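Local coordinates for protein maltose operon transcriptional repressor (Staphylococcus aureus subsp. aureus Mu50, PDB 3HCW) that probably represses transcription of the maltose operon by binding DNA, under control of a sugar-sensing domain with the periplasmic binding protein-like fold, at residues 241-246 with 277-282; 248-253 with 273-278. All blocks are in the same frame, centred on the assembly; numbering follows the deposited sequence.

Interaction 1 (241-246 with 277-282)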
ATOM      1  N   THR A 241       3.077 -12.695 -11.873  1.00 33.15           N
ATOM      2  CA  THR A 241       2.344 -12.462 -13.098  1.00 29.27           C
ATOM      3  C   THR A 241       0.966 -11.944 -12.709  1.00 34.44           C
ATOM      4  O   THR A 241       0.301 -12.496 -11.813  1.00 26.12           O
ATOM      5  CB  THR A 241       2.265 -13.741 -13.912  1.00 22.48           C
ATOM      6  OG1 THR A 241       3.581 -14.075 -14.380  1.00 34.72           O
ATOM      7  CG2 THR A 241       1.340 -13.601 -15.092  1.00 25.99           C
ATOM      8  N   CYS A 242       0.567 -10.859 -13.367  1.00 27.86           N
ATOM      9  CA  CYS A 242      -0.706 -10.234 -13.054  0.60 41.13           C
ATOM     10  C   CYS A 242      -1.257  -9.361 -14.153  1.00 36.58           C
ATOM     11  O   CYS A 242      -0.563  -8.977 -15.103  1.00 33.22           O
ATOM     12  CB  CYS A 242      -0.662  -9.454 -11.729  0.60 48.56           C
ATOM     13  SG  CYS A 242       0.847  -8.584 -11.428  0.60 65.22           S
ATOM     14  N   ILE A 243      -2.554  -9.117 -14.029  1.00 30.36           N
ATOM     15  CA  ILE A 243      -3.281  -8.256 -14.923  1.00 35.59           C
ATOM     16  C   ILE A 243      -3.273  -6.852 -14.332  1.00 37.60           C
ATOM     17  O   ILE A 243      -3.775  -6.629 -13.223  1.00 28.22           O
ATOM     18  CB  ILE A 243      -4.744  -8.733 -15.085  1.00 41.21           C
ATOM     19  CG1 ILE A 243      -4.808 -10.161 -15.647  1.00 28.25           C
ATOM     20  CG2 ILE A 243      -5.516  -7.764 -15.962  1.00 43.88           C
ATOM     21  CD1 ILE A 243      -4.337 -10.300 -17.119  1.00 28.90           C
ATOM     22  N   ASP A 244      -2.692  -5.912 -15.077  1.00 33.78           N
ATOM     23  CA  ASP A 244      -2.734  -4.497 -14.725  1.00 32.66           C
ATOM     24  C   ASP A 244      -4.115  -3.914 -15.100  1.00 26.43           C
ATOM     25  O   ASP A 244      -4.477  -3.879 -16.261  1.00 25.26           O
ATOM     26  CB  ASP A 244      -1.602  -3.776 -15.466  1.00 29.06           C
ATOM     27  CG  ASP A 244      -1.509  -2.303 -15.126  1.00 43.89           C
ATOM     28  OD1 ASP A 244      -2.242  -1.822 -14.228  1.00 37.98           O
ATOM     29  OD2 ASP A 244      -0.676  -1.620 -15.761  1.00 47.70           O
ATOM     30  N   ILE A 245      -4.879  -3.449 -14.120  1.00 28.82           N
ATOM     31  CA  ILE A 245      -6.257  -3.021 -14.399  1.00 27.98           C
ATOM     32  C   ILE A 245      -6.414  -1.496 -14.420  1.00 39.69           C
ATOM     33  O   ILE A 245      -7.534  -0.972 -14.367  1.00 28.32           O
ATOM     34  CB  ILE A 245      -7.286  -3.705 -13.461  1.00 26.47           C
ATOM     35  CG1 ILE A 245      -7.111  -3.248 -12.010  1.00 36.50           C
ATOM     36  CG2 ILE A 245      -7.184  -5.216 -13.573  1.00 30.55           C
ATOM     37  CD1 ILE A 245      -8.198  -3.740 -11.078  1.00 33.92           C
ATOM     38  N   LYS A 246      -5.267  -0.812 -14.529  1.00 39.14           N
ATOM     39  CA  LYS A 246      -5.159   0.643 -14.666  1.00 35.86           C
ATOM     40  C   LYS A 246      -6.051   1.444 -13.694  1.00 35.64           C
ATOM     41  O   LYS A 246      -6.937   2.191 -14.135  1.00 30.35           O
ATOM     42  CB  LYS A 246      -5.448   1.055 -16.117  1.00 33.96           C
ATOM     43  CG  LYS A 246      -4.898   0.115 -17.189  1.00 39.43           C
ATOM     44  CD  LYS A 246      -3.405   0.322 -17.424  1.00 38.65           C
ATOM     45  CE  LYS A 246      -2.859  -0.761 -18.343  1.00 51.80           C
ATOM     46  NZ  LYS A 246      -1.372  -0.858 -18.260  1.00 54.99           N
ATOM     47  N   THR A 277      -7.124  -3.593 -20.029  1.00 29.68           N
ATOM     48  CA  THR A 277      -6.174  -4.131 -19.073  1.00 33.08           C
ATOM     49  C   THR A 277      -4.939  -4.690 -19.795  1.00 34.09           C
ATOM     50  O   THR A 277      -4.903  -4.762 -21.022  1.00 32.25           O
ATOM     51  CB  THR A 277      -6.822  -5.217 -18.213  1.00 31.09           C
ATOM     52  OG1 THR A 277      -7.153  -6.331 -19.038  1.00 30.03           O
ATOM     53  CG2 THR A 277      -8.096  -4.689 -17.508  1.00 37.80           C
ATOM     54  N   GLU A 278      -3.927  -5.075 -19.029  1.00 31.84           N
ATOM     55  CA  GLU A 278      -2.689  -5.569 -19.609  1.00 39.95           C
ATOM     56  C   GLU A 278      -2.044  -6.635 -18.728  1.00 30.13           C
ATOM     57  O   GLU A 278      -1.755  -6.400 -17.554  1.00 33.39           O
ATOM     58  CB  GLU A 278      -1.721  -4.400 -19.850  1.00 34.97           C
ATOM     59  CG  GLU A 278      -0.335  -4.810 -20.293  1.00 38.95           C
ATOM     60  CD  GLU A 278       0.628  -3.627 -20.427  1.00 56.39           C
ATOM     61  OE1 GLU A 278       0.295  -2.510 -19.968  1.00 47.66           O
ATOM     62  OE2 GLU A 278       1.732  -3.819 -20.989  1.00 69.54           O
ATOM     63  N   LEU A 279      -1.837  -7.808 -19.311  1.00 33.75           N
ATOM     64  CA  LEU A 279      -1.050  -8.862 -18.700  1.00 33.09           C
ATOM     65  C   LEU A 279       0.417  -8.443 -18.587  1.00 30.90           C
ATOM     66  O   LEU A 279       1.010  -7.979 -19.560  1.00 34.38           O
ATOM     67  CB  LEU A 279      -1.180 -10.159 -19.515  1.00 34.78           C
ATOM     68  CG  LEU A 279      -0.327 -11.370 -19.092  1.00 31.92           C
ATOM     69  CD1 LEU A 279      -0.785 -11.920 -17.765  1.00 30.44           C
ATOM     70  CD2 LEU A 279      -0.364 -12.444 -20.150  1.00 28.58           C
ATOM     71  N   LYS A 280       0.964  -8.578 -17.380  1.00 36.33           N
ATOM     72  CA  LYS A 280       2.389  -8.401 -17.096  1.00 33.28           C
ATOM     73  C   LYS A 280       2.937  -9.755 -16.640  1.00 36.15           C
ATOM     74  O   LYS A 280       2.626 -10.210 -15.533  1.00 32.57           O
ATOM     75  CB  LYS A 280       2.612  -7.372 -15.973  1.00 32.31           C
ATOM     76  CG  LYS A 280       2.022  -5.975 -16.187  1.00 41.41           C
ATOM     77  CD  LYS A 280       3.031  -5.032 -16.841  1.00 53.05           C
ATOM     78  CE  LYS A 280       2.672  -3.566 -16.618  1.00 56.97           C
ATOM     79  NZ  LYS A 280       1.358  -3.196 -17.224  1.00 59.73           N
ATOM     80  N   ILE A 281       3.742 -10.394 -17.491  1.00 36.96           N
ATOM     81  CA  ILE A 281       4.317 -11.712 -17.201  1.00 28.41           C
ATOM     82  C   ILE A 281       5.558 -11.585 -16.335  1.00 38.53           C
ATOM     83  O   ILE A 281       6.473 -10.820 -16.650  1.00 33.84           O
ATOM     84  CB  ILE A 281       4.657 -12.478 -18.492  1.00 36.64           C
ATOM     85  CG1 ILE A 281       3.406 -12.579 -19.377  1.00 25.63           C
ATOM     86  CG2 ILE A 281       5.234 -13.871 -18.168  1.00 31.69           C
ATOM     87  CD1 ILE A 281       3.676 -13.034 -20.822  1.00 25.38           C
ATOM     88  N   ARG A 282       5.575 -12.314 -15.222  1.00 36.66           N
ATOM     89  CA  ARG A 282       6.724 -12.298 -14.315  1.00 33.53           C
ATOM     90  C   ARG A 282       7.151 -13.734 -13.985  1.00 33.22           C
ATOM     91  O   ARG A 282       6.678 -14.680 -14.613  1.00 34.44           O
ATOM     92  CB  ARG A 282       6.409 -11.477 -13.052  1.00 35.39           C
ATOM     93  CG  ARG A 282       6.112  -9.993 -13.315  1.00 20.08           C
ATOM     94  CD  ARG A 282       6.441  -9.101 -12.117  1.00 20.26           C
ATOM     95  NE  ARG A 282       6.141  -7.692 -12.414  1.00 31.28           N
ATOM     96  CZ  ARG A 282       4.936  -7.136 -12.270  1.00 42.83           C
ATOM     97  NH1 ARG A 282       3.910  -7.855 -11.809  1.00 27.89           N
ATOM     98  NH2 ARG A 282       4.749  -5.864 -12.590  1.00 32.33           N
TER
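Strands 241-244 and 278-280 pair antiparallel within the periplasmic binding protein-like domain, and T241, T277 and C242 bury the most surface where their segments meet. T241, with OG1 beside its own backbone N, receives a nearly straight hydrogen bond from R282 N (2.8 Å to OG1, 169°); T285 also bonds to this hydroxyl. T241 CG2 meanwhile meets L279 CD1. C242 and K280 form a hydrogen-bonded pair, K280 N giving the shorter bond to C242 O (2.8 Å). In one of its two conformers C242 SG lies in plane at the R282 guanidinium edge, 3.2 Å from NH1, which D229 and Q240 O hold. T277, its OG1 in the crowded position between N and carbonyl carbon, sets CB against I243 CG2 (3.6 Å) and lies alongside I245. D244 OD2 accepts from K280 NZ (3.0 Å) on its anti lone pair and from K246 NZ (2.7 Å) above the carboxylate plane; K246 NZ also bridges to E278 OE1 (2.9 Å), and a weak K280–E278 bond completes the network. D244 OD1 accepts from K246 N, an Asx turn leading into helix 247-263. The face with I243 and L279 packs on L122 of helix 115-129, and strand 222-227 continues the sheet beyond 241-244.

Interaction 2 (248-253 with 273-278)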
ATOM      1  N   ARG A 248      -5.482   4.028 -11.723  1.00 31.47           N
ATOM      2  CA  ARG A 248      -5.334   5.479 -11.832  1.00 29.61           C
ATOM      3  C   ARG A 248      -6.121   6.020 -13.027  1.00 30.34           C
ATOM      4  O   ARG A 248      -6.744   7.080 -12.921  1.00 35.86           O
ATOM      5  CB  ARG A 248      -3.870   5.890 -11.901  1.00 35.41           C
ATOM      6  CG  ARG A 248      -3.651   7.346 -11.569  1.00 42.66           C
ATOM      7  CD  ARG A 248      -2.183   7.640 -11.391  1.00 51.77           C
ATOM      8  NE  ARG A 248      -1.959   9.073 -11.265  1.00 51.47           N
ATOM      9  CZ  ARG A 248      -0.797   9.627 -10.950  1.00 41.94           C
ATOM     10  NH1 ARG A 248      -0.699  10.949 -10.864  1.00 39.57           N
ATOM     11  NH2 ARG A 248       0.263   8.865 -10.729  1.00 48.12           N
ATOM     12  N   MET A 249      -6.112   5.270 -14.135  1.00 32.65           N
ATOM     13  CA  MET A 249      -6.941   5.575 -15.306  0.50 30.53           C
ATOM     14  C   MET A 249      -8.431   5.489 -14.981  1.00 32.46           C
ATOM     15  O   MET A 249      -9.185   6.381 -15.331  1.00 29.25           O
ATOM     16  CB  MET A 249      -6.632   4.635 -16.473  0.50 33.18           C
ATOM     17  CG  MET A 249      -5.771   5.228 -17.579  0.50 48.83           C
ATOM     18  SD  MET A 249      -5.803   4.219 -19.085  0.50 45.73           S
ATOM     19  CE  MET A 249      -7.402   4.654 -19.765  0.50 54.93           C
ATOM     20  N   LEU A 250      -8.849   4.401 -14.324  1.00 24.67           N
ATOM     21  CA  LEU A 250     -10.251   4.254 -13.899  1.00 29.47           C
ATOM     22  C   LEU A 250     -10.740   5.467 -13.099  1.00 26.83           C
ATOM     23  O   LEU A 250     -11.830   5.980 -13.342  1.00 32.48           O
ATOM     24  CB  LEU A 250     -10.433   2.989 -13.044  1.00 27.13           C
ATOM     25  CG  LEU A 250     -10.399   1.615 -13.708  1.00 29.07           C
ATOM     26  CD1 LEU A 250      -9.953   0.570 -12.702  1.00 30.28           C
ATOM     27  CD2 LEU A 250     -11.758   1.243 -14.303  1.00 36.32           C
ATOM     28  N   GLY A 251      -9.905   5.926 -12.162  1.00 32.84           N
ATOM     29  CA  GLY A 251     -10.214   7.074 -11.321  1.00 31.05           C
ATOM     30  C   GLY A 251     -10.305   8.382 -12.093  1.00 37.12           C
ATOM     31  O   GLY A 251     -11.242   9.166 -11.894  1.00 36.87           O
ATOM     32  N   GLN A 252      -9.335   8.616 -12.975  1.00 36.41           N
ATOM     33  CA  GLN A 252      -9.333   9.812 -13.816  1.00 38.85           C
ATOM     34  C   GLN A 252     -10.585   9.866 -14.686  1.00 31.15           C
ATOM     35  O   GLN A 252     -11.200  10.917 -14.803  1.00 33.14           O
ATOM     36  CB  GLN A 252      -8.073   9.884 -14.686  1.00 31.47           C
ATOM     37  CG  GLN A 252      -6.812  10.224 -13.907  1.00 44.81           C
ATOM     38  CD  GLN A 252      -5.542  10.091 -14.742  1.00 47.70           C
ATOM     39  OE1 GLN A 252      -5.578   9.661 -15.895  1.00 48.78           O
ATOM     40  NE2 GLN A 252      -4.411  10.469 -14.156  1.00 47.48           N
ATOM     41  N   GLN A 253     -10.956   8.727 -15.270  1.00 30.47           N
ATOM     42  CA  GLN A 253     -12.158   8.627 -16.114  1.00 33.41           C
ATOM     43  C   GLN A 253     -13.458   8.860 -15.325  1.00 33.22           C
ATOM     44  O   GLN A 253     -14.382   9.494 -15.825  1.00 32.23           O
ATOM     45  CB  GLN A 253     -12.208   7.269 -16.809  1.00 33.49           C
ATOM     46  CG  GLN A 253     -11.117   7.040 -17.857  1.00 50.31           C
ATOM     47  CD  GLN A 253     -11.331   7.851 -19.121  1.00 60.63           C
ATOM     48  OE1 GLN A 253     -12.424   7.853 -19.697  1.00 51.79           O
ATOM     49  NE2 GLN A 253     -10.288   8.541 -19.562  1.00 65.00           N
ATOM     50  N   VAL A 273     -18.022   2.983 -19.661  1.00 39.76           N
ATOM     51  CA  VAL A 273     -16.690   3.297 -20.160  1.00 39.88           C
ATOM     52  C   VAL A 273     -15.795   2.128 -19.776  1.00 44.12           C
ATOM     53  O   VAL A 273     -15.730   1.748 -18.603  1.00 45.95           O
ATOM     54  CB  VAL A 273     -16.138   4.641 -19.601  1.00 44.96           C
ATOM     55  CG1 VAL A 273     -14.723   4.913 -20.114  1.00 38.54           C
ATOM     56  CG2 VAL A 273     -17.071   5.818 -19.954  1.00 36.73           C
ATOM     57  N   ILE A 274     -15.135   1.536 -20.769  1.00 31.95           N
ATOM     58  CA  ILE A 274     -14.290   0.374 -20.537  1.00 34.32           C
ATOM     59  C   ILE A 274     -12.800   0.756 -20.647  1.00 34.84           C
ATOM     60  O   ILE A 274     -12.363   1.327 -21.646  1.00 40.64           O
ATOM     61  CB  ILE A 274     -14.697  -0.810 -21.464  1.00 34.35           C
ATOM     62  CG1 ILE A 274     -16.126  -1.296 -21.136  1.00 48.15           C
ATOM     63  CG2 ILE A 274     -13.687  -1.968 -21.393  1.00 24.35           C
ATOM     64  CD1 ILE A 274     -16.275  -2.193 -19.879  1.00 29.34           C
ATOM     65  N   ILE A 275     -12.050   0.466 -19.589  1.00 34.52           N
ATOM     66  CA  ILE A 275     -10.607   0.683 -19.539  1.00 30.83           C
ATOM     67  C   ILE A 275      -9.906  -0.653 -19.812  1.00 33.24           C
ATOM     68  O   ILE A 275     -10.177  -1.651 -19.138  1.00 40.54           O
ATOM     69  CB  ILE A 275     -10.177   1.314 -18.169  1.00 31.89           C
ATOM     70  CG1 ILE A 275     -10.396   2.821 -18.178  1.00 39.09           C
ATOM     71  CG2 ILE A 275      -8.708   1.062 -17.834  1.00 29.95           C
ATOM     72  CD1 ILE A 275     -11.681   3.243 -17.567  1.00 38.44           C
ATOM     73  N   ASP A 276      -9.034  -0.663 -20.821  1.00 32.81           N
ATOM     74  CA  ASP A 276      -8.304  -1.864 -21.239  1.00 38.89           C
ATOM     75  C   ASP A 276      -7.301  -2.288 -20.178  1.00 29.63           C
ATOM     76  O   ASP A 276      -6.692  -1.453 -19.529  1.00 36.24           O
ATOM     77  CB  ASP A 276      -7.535  -1.618 -22.549  1.00 41.61           C
ATOM     78  CG  ASP A 276      -8.445  -1.408 -23.756  1.00 53.59           C
ATOM     79  OD1 ASP A 276      -9.580  -1.944 -23.795  1.00 40.89           O
ATOM     80  OD2 ASP A 276      -7.995  -0.709 -24.691  1.00 70.29           O
ATOM     81  N   THR A 277      -7.124  -3.593 -20.029  1.00 29.68           N
ATOM     82  CA  THR A 277      -6.174  -4.131 -19.073  1.00 33.08           C
ATOM     83  C   THR A 277      -4.939  -4.690 -19.795  1.00 34.09           C
ATOM     84  O   THR A 277      -4.903  -4.762 -21.022  1.00 32.25           O
ATOM     85  CB  THR A 277      -6.822  -5.217 -18.213  1.00 31.09           C
ATOM     86  OG1 THR A 277      -7.153  -6.331 -19.038  1.00 30.03           O
ATOM     87  CG2 THR A 277      -8.096  -4.689 -17.508  1.00 37.80           C
ATOM     88  N   GLU A 278      -3.927  -5.075 -19.029  1.00 31.84           N
ATOM     89  CA  GLU A 278      -2.689  -5.569 -19.609  1.00 39.95           C
ATOM     90  C   GLU A 278      -2.044  -6.635 -18.728  1.00 30.13           C
ATOM     91  O   GLU A 278      -1.755  -6.400 -17.554  1.00 33.39           O
ATOM     92  CB  GLU A 278      -1.721  -4.400 -19.850  1.00 34.97           C
ATOM     93  CG  GLU A 278      -0.335  -4.810 -20.293  1.00 38.95           C
ATOM     94  CD  GLU A 278       0.628  -3.627 -20.427  1.00 56.39           C
ATOM     95  OE1 GLU A 278       0.295  -2.510 -19.968  1.00 47.66           O
ATOM     96  OE2 GLU A 278       1.732  -3.819 -20.989  1.00 69.54           O
TER
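I275, on the strand side, supplies the largest share of the surface buried between 248-253 and 273-278. Its CA–CB bond points toward the helix. CG1 stands beside the backbone N, anti to the carbonyl carbon, and chi2 of 96°, well away from a staggered value, carries CD1 between two residues one helical turn apart. L250 brings CD2 to within 3.8 Å of I275 CD1, crossing it obliquely; the leucine leaves the helix aimed neither at the strand nor away from it, and it is the end of the chain that closes the gap. From the next turn Q253 approaches with its aliphatic part: a bend at chi2 (-72°) leaves CG 3.8 Å from I275 CD1. The side chains of Q253 and V273 cross at about a right angle, with Q253 OE1 3.8 Å from V273 CG1. M249 comes in on another part of the same isoleucine, its bent tip placing CE 3.9 Å from I275 CG1, though this methionine was modelled in two conformers and is exposed. I111 of the neighbouring strand 110-113 touches both L250 and I275, and F26 of helix 25-39 touches L250. Helix 247-263 thus packs on the sheet as part of an α/β layer of the periplasmic binding protein-like fold, the local segments running nearly antiparallel (159°). No hydrogen bond crosses between them. Cohesion here therefore rests on methyl and methylene contacts, without directional bonds to fix the helix against the strand, and the polar end of Q253 at the margin meets only a valine methyl of the strand segment.

In the fold
Both interactions use strand 272-280, which a short irregular stretch breaks into two halves that serve one contact each; the segments share T277 and E278. Interaction 1 joins the later half edge to edge with its sheet neighbour 241-244, while interaction 2 lays helix 247-263 over the earlier half. Directional backbone bonds and charge pairs dominate the first; the second is smaller and almost wholly apolar. Each is partly buried: T241, C242, I243 and I245 against exposed E278 and I281 in interaction 1, L250 and I275 against exposed M249 in interaction 2. The contacts adjoin, I245 O packing on L250 CD1. The shared strand runs between 110-113 and 241-244, consistent with a crossover between the two lobes of this fold.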